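Long-range contact in copper-containing nitrite reductase (Thermus scotoductus, PDB 6HBE), which probably reduces nitrite to nitric oxide at copper centres, drawing electrons from a cytochrome c-type donor: residues L347-Y359 and L363-D377. Sequence-based numbering, arbitrary orientation.
Sequences LPVTVQMVGNSFY and LEIPVGTTVEFVNED
Val351 packs tightly on both Phe373 and Leu363. Val351 CG1, anti to the backbone N (chi1 177°), lies 3.6 Å from Phe373 CE1, while Val351 CG2 meets Leu363 CD2 at the same distance. Val349 continues the apolar layer onto Leu363 and Thr369, and Phe358 CD1 approaches the edge of the Phe373 ring. Strand 349-353 runs parallel to 370-375, hydrogen-bonded from Val349 N to Thr370 O (2.9 Å) through Met353 N to Val374 O. The face carrying Thr350, Gln352, Glu372 and Val374 is more mixed, with Thr350 and Gln352 partly exposed: Thr350 CG2 touches Val374 CG1, but a water links Gln352 NE2 to Glu376 OE2. Gln352 OE1 is hydrogen-bonded to Arg168 NH1, and Glu376 also meets Arg309 of a neighbouring subunit. Past the strand ends, Asp377 OD1 takes Gly355 N at 2.9 Å, and Asp377 OD2 receives Asn356 N on its syn lone pair, nearly straight (175°). OD2 is also hydrogen-bonded to NE2 of the copper ligand His390. Cutting this side chain back to an alanine is likely to leave both amides and that imidazole without their acceptor. Strand 362-366 belongs to the opposing sheet, making this the beta-sandwich of a cupredoxin domain, its copper site at one end.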
loop_
_atom_site.group_PDB
_atom_site.type_symbol
_atom_site.label_atom_id
_atom_site.label_comp_id
_atom_site.label_asym_id
_atom_site.label_seq_id
_atom_site.Cartn_x
_atom_site.Cartn_y
_atom_site.Cartn_z
ATOM N N LEU C 347 30.621 11.601 4.164
ATOM C CA LEU C 347 29.164 11.789 4.229
ATOM C C LEU C 347 28.724 11.513 5.664
ATOM O O LEU C 347 29.182 10.549 6.267
ATOM C CB LEU C 347 28.450 10.847 3.241
ATOM C CG LEU C 347 28.537 11.221 1.758
ATOM C CD1 LEU C 347 27.960 10.090 0.905
ATOM C CD2 LEU C 347 27.815 12.538 1.485
ATOM N N PRO C 348 27.831 12.340 6.224
ATOM C CA PRO C 348 27.339 12.021 7.569
ATOM C C PRO C 348 26.485 10.730 7.590
ATOM O O PRO C 348 26.009 10.287 6.541
ATOM C CB PRO C 348 26.488 13.225 7.919
ATOM C CG PRO C 348 25.990 13.720 6.621
ATOM C CD PRO C 348 27.059 13.431 5.609
ATOM N N VAL C 349 26.360 10.123 8.765
ATOM C CA VAL C 349 25.539 8.932 8.969
ATOM C C VAL C 349 24.216 9.424 9.557
ATOM O O VAL C 349 24.193 10.125 10.564
ATOM C CB VAL C 349 26.274 7.920 9.862
ATOM C CG1 VAL C 349 25.412 6.698 10.153
ATOM C CG2 VAL C 349 27.590 7.486 9.202
ATOM N N THR C 350 23.106 9.095 8.893
ATOM C CA THR C 350 21.789 9.624 9.276
ATOM C C THR C 350 21.087 8.804 10.381
ATOM O O THR C 350 20.986 7.574 10.293
ATOM C CB THR C 350 20.873 9.712 8.039
ATOM O OG1 THR C 350 21.468 10.573 7.058
ATOM C CG2 THR C 350 19.525 10.298 8.386
ATOM N N VAL C 351 20.577 9.493 11.400
ATOM C CA VAL C 351 19.585 8.909 12.294
ATOM C C VAL C 351 18.296 9.701 12.155
ATOM O O VAL C 351 18.274 10.902 12.423
ATOM C CB VAL C 351 20.051 8.868 13.766
ATOM C CG1 VAL C 351 18.949 8.313 14.679
ATOM C CG2 VAL C 351 21.297 8.003 13.875
ATOM N N GLN C 352 17.228 9.023 11.713
ATOM C CA GLN C 352 15.916 9.673 11.574
ATOM C C GLN C 352 15.110 9.587 12.850
ATOM O O GLN C 352 15.066 8.536 13.485
ATOM C CB GLN C 352 15.101 9.001 10.455
ATOM C CG GLN C 352 15.729 9.044 9.088
ATOM C CD GLN C 352 14.822 8.451 8.008
ATOM O OE1 GLN C 352 14.041 7.545 8.275
ATOM N NE2 GLN C 352 14.924 8.964 6.803
ATOM N N MET C 353 14.443 10.683 13.205
ATOM C CA MET C 353 13.306 10.648 14.120
ATOM C C MET C 353 12.067 10.510 13.220
ATOM O O MET C 353 11.854 11.339 12.358
ATOM C CB MET C 353 13.206 11.932 14.946
ATOM C CG MET C 353 14.421 12.200 15.836
ATOM S SD MET C 353 14.961 13.917 15.686
ATOM C CE MET C 353 15.922 14.079 17.214
ATOM N N VAL C 354 11.290 9.440 13.410
ATOM C CA VAL C 354 10.174 9.119 12.501
ATOM C C VAL C 354 9.150 8.211 13.199
ATOM O O VAL C 354 9.507 7.182 13.768
ATOM C CB VAL C 354 10.692 8.538 11.149
ATOM C CG1 VAL C 354 11.590 7.324 11.327
ATOM C CG2 VAL C 354 9.540 8.207 10.177
ATOM N N GLY C 355 7.870 8.602 13.158
ATOM C CA GLY C 355 6.813 7.864 13.877
ATOM C C GLY C 355 7.092 7.657 15.360
ATOM O O GLY C 355 6.887 6.563 15.882
ATOM N N ASN C 356 7.561 8.722 16.041
ATOM C CA ASN C 356 7.967 8.661 17.458
ATOM C C ASN C 356 8.928 7.501 17.721
ATOM O O ASN C 356 8.726 6.699 18.638
ATOM C CB ASN C 356 6.760 8.605 18.404
ATOM C CG ASN C 356 5.981 9.913 18.473
ATOM O OD1 ASN C 356 6.151 10.826 17.658
ATOM N ND2 ASN C 356 5.129 10.020 19.474
ATOM N N SER C 357 9.950 7.399 16.872
ATOM C CA SER C 357 11.009 6.411 17.016
ATOM C C SER C 357 12.284 6.905 16.400
ATOM O O SER C 357 12.272 7.874 15.646
ATOM C CB SER C 357 10.612 5.047 16.418
ATOM O OG SER C 357 10.671 5.007 14.996
ATOM N N PHE C 358 13.403 6.227 16.709
ATOM C CA PHE C 358 14.692 6.519 16.107
ATOM C C PHE C 358 15.056 5.395 15.134
ATOM O O PHE C 358 14.967 4.236 15.495
ATOM C CB PHE C 358 15.817 6.672 17.159
ATOM C CG PHE C 358 15.598 7.798 18.137
ATOM C CD1 PHE C 358 15.819 9.111 17.765
ATOM C CD2 PHE C 358 15.145 7.538 19.446
ATOM C CE1 PHE C 358 15.618 10.152 18.669
ATOM C CE2 PHE C 358 14.948 8.564 20.349
ATOM C CZ PHE C 358 15.175 9.876 19.959
ATOM N N TYR C 359 15.500 5.755 13.920
ATOM C CA TYR C 359 15.839 4.784 12.859
ATOM C C TYR C 359 17.188 5.082 12.222
ATOM O O TYR C 359 17.349 6.126 11.614
ATOM C CB TYR C 359 14.746 4.769 11.764
ATOM C CG TYR C 359 14.960 3.703 10.722
ATOM C CD1 TYR C 359 14.705 2.366 11.013
ATOM C CD2 TYR C 359 15.448 4.020 9.471
ATOM C CE1 TYR C 359 14.926 1.369 10.063
ATOM C CE2 TYR C 359 15.671 3.030 8.513
ATOM C CZ TYR C 359 15.388 1.714 8.819
ATOM O OH TYR C 359 15.601 0.740 7.866
ATOM N N LEU C 363 22.945 2.018 16.338
ATOM C CA LEU C 363 23.938 2.430 15.344
ATOM C C LEU C 363 25.348 2.224 15.943
ATOM O O LEU C 363 25.605 2.665 17.078
ATOM C CB LEU C 363 23.706 3.896 14.994
ATOM C CG LEU C 363 24.603 4.562 13.951
ATOM C CD1 LEU C 363 24.447 3.968 12.554
ATOM C CD2 LEU C 363 24.330 6.047 13.912
ATOM N N GLU C 364 26.212 1.558 15.183
ATOM C CA GLU C 364 27.621 1.295 15.542
ATOM C C GLU C 364 28.533 1.942 14.481
ATOM O O GLU C 364 28.550 1.521 13.325
ATOM C CB GLU C 364 27.885 -0.196 15.692
ATOM C CG GLU C 364 26.998 -0.842 16.753
ATOM C CD GLU C 364 27.241 -2.312 16.987
ATOM O OE1 GLU C 364 27.703 -3.024 16.066
ATOM O OE2 GLU C 364 26.921 -2.788 18.102
ATOM N N ILE C 365 29.267 2.988 14.892
ATOM C CA ILE C 365 30.113 3.805 14.004
ATOM C C ILE C 365 31.582 3.798 14.477
ATOM O O ILE C 365 31.835 3.674 15.688
ATOM C CB ILE C 365 29.643 5.273 13.913
ATOM C CG1 ILE C 365 29.337 5.846 15.300
ATOM C CG2 ILE C 365 28.393 5.396 13.040
ATOM C CD1 ILE C 365 29.165 7.341 15.311
ATOM N N PRO C 366 32.540 3.913 13.535
ATOM C CA PRO C 366 33.969 4.072 13.928
ATOM C C PRO C 366 34.286 5.497 14.387
ATOM O O PRO C 366 33.641 6.455 13.937
ATOM C CB PRO C 366 34.726 3.753 12.636
ATOM C CG PRO C 366 33.768 4.158 11.540
ATOM C CD PRO C 366 32.381 3.860 12.068
ATOM N N VAL C 367 35.272 5.639 15.284
ATOM C CA VAL C 367 35.730 6.963 15.727
ATOM C C VAL C 367 36.048 7.883 14.542
ATOM O O VAL C 367 36.575 7.428 13.507
ATOM C CB VAL C 367 36.969 6.889 16.678
ATOM C CG1 VAL C 367 36.577 6.295 18.033
ATOM C CG2 VAL C 367 38.126 6.104 16.056
ATOM N N GLY C 368 35.716 9.167 14.697
ATOM C CA GLY C 368 35.876 10.158 13.629
ATOM C C GLY C 368 34.593 10.439 12.847
ATOM O O GLY C 368 34.534 11.403 12.070
ATOM N N THR C 369 33.558 9.620 13.052
ATOM C CA THR C 369 32.330 9.703 12.241
ATOM C C THR C 369 31.394 10.780 12.761
ATOM O O THR C 369 31.262 10.982 13.972
ATOM C CB THR C 369 31.603 8.336 12.214
ATOM O OG1 THR C 369 32.448 7.371 11.603
ATOM C CG2 THR C 369 30.269 8.397 11.400
ATOM N N THR C 370 30.715 11.446 11.833
ATOM C CA THR C 370 29.729 12.434 12.167
ATOM C C THR C 370 28.328 11.835 11.932
ATOM O O THR C 370 28.038 11.350 10.841
ATOM C CB THR C 370 29.915 13.691 11.298
ATOM O OG1 THR C 370 31.176 14.310 11.608
ATOM C CG2 THR C 370 28.801 14.682 11.538
ATOM N N VAL C 371 27.478 11.934 12.948
ATOM C CA VAL C 371 26.068 11.547 12.882
ATOM C C VAL C 371 25.242 12.802 12.648
ATOM O O VAL C 371 25.474 13.828 13.303
ATOM C CB VAL C 371 25.626 10.906 14.223
ATOM C CG1 VAL C 371 24.111 10.669 14.296
ATOM C CG2 VAL C 371 26.381 9.614 14.434
ATOM N N GLU C 372 24.251 12.720 11.756
ATOM C CA GLU C 372 23.263 13.782 11.616
ATOM C C GLU C 372 21.891 13.242 12.005
ATOM O O GLU C 372 21.362 12.355 11.314
ATOM C CB GLU C 372 23.226 14.308 10.169
ATOM C CG GLU C 372 22.195 15.418 9.916
ATOM C CD GLU C 372 22.257 16.004 8.512
ATOM O OE1 GLU C 372 21.640 15.426 7.576
ATOM O OE2 GLU C 372 22.922 17.053 8.330
ATOM N N PHE C 373 21.329 13.777 13.091
ATOM C CA PHE C 373 19.914 13.584 13.431
ATOM C C PHE C 373 19.046 14.456 12.505
ATOM O O PHE C 373 19.343 15.659 12.292
ATOM C CB PHE C 373 19.612 13.956 14.893
ATOM C CG PHE C 373 20.060 12.928 15.894
ATOM C CD1 PHE C 373 19.239 11.861 16.232
ATOM C CD2 PHE C 373 21.318 13.012 16.497
ATOM C CE1 PHE C 373 19.647 10.899 17.157
ATOM C CE2 PHE C 373 21.732 12.049 17.420
ATOM C CZ PHE C 373 20.905 10.989 17.757
ATOM N N VAL C 374 17.997 13.860 11.925
ATOM C CA VAL C 374 17.018 14.642 11.125
ATOM C C VAL C 374 15.608 14.272 11.562
ATOM O O VAL C 374 15.317 13.098 11.744
ATOM C CB VAL C 374 17.224 14.435 9.585
ATOM C CG1 VAL C 374 17.071 12.970 9.166
ATOM C CG2 VAL C 374 16.255 15.301 8.785
ATOM N N ASN C 375 14.734 15.260 11.749
ATOM C CA ASN C 375 13.363 14.983 12.127
ATOM C C ASN C 375 12.485 14.832 10.880
ATOM O O ASN C 375 12.195 15.814 10.206
ATOM C CB ASN C 375 12.783 16.043 13.078
ATOM C CG ASN C 375 11.459 15.606 13.706
ATOM O OD1 ASN C 375 10.952 14.504 13.433
ATOM N ND2 ASN C 375 10.881 16.457 14.525
ATOM N N GLU C 376 12.057 13.598 10.614
ATOM C CA GLU C 376 11.144 13.306 9.489
ATOM C C GLU C 376 9.662 13.411 9.890
ATOM O O GLU C 376 8.797 13.493 9.007
ATOM C CB GLU C 376 11.436 11.926 8.875
ATOM C CG GLU C 376 12.686 11.829 8.006
ATOM C CD GLU C 376 12.722 12.788 6.789
ATOM O OE1 GLU C 376 11.687 13.357 6.333
ATOM O OE2 GLU C 376 13.826 12.993 6.237
ATOM N N ASP C 377 9.335 13.454 11.186
ATOM C CA ASP C 377 7.933 13.703 11.560
ATOM C C ASP C 377 7.579 15.115 11.101
ATOM O O ASP C 377 8.440 16.011 11.104
ATOM C CB ASP C 377 7.665 13.488 13.063
ATOM C CG ASP C 377 7.386 12.012 13.433
ATOM O OD1 ASP C 377 6.891 11.223 12.578
ATOM O OD2 ASP C 377 7.658 11.627 14.599
HETATM O O HOH W 1 31.293 11.327 8.914
HETATM O O HOH W 2 15.979 11.598 6.137
#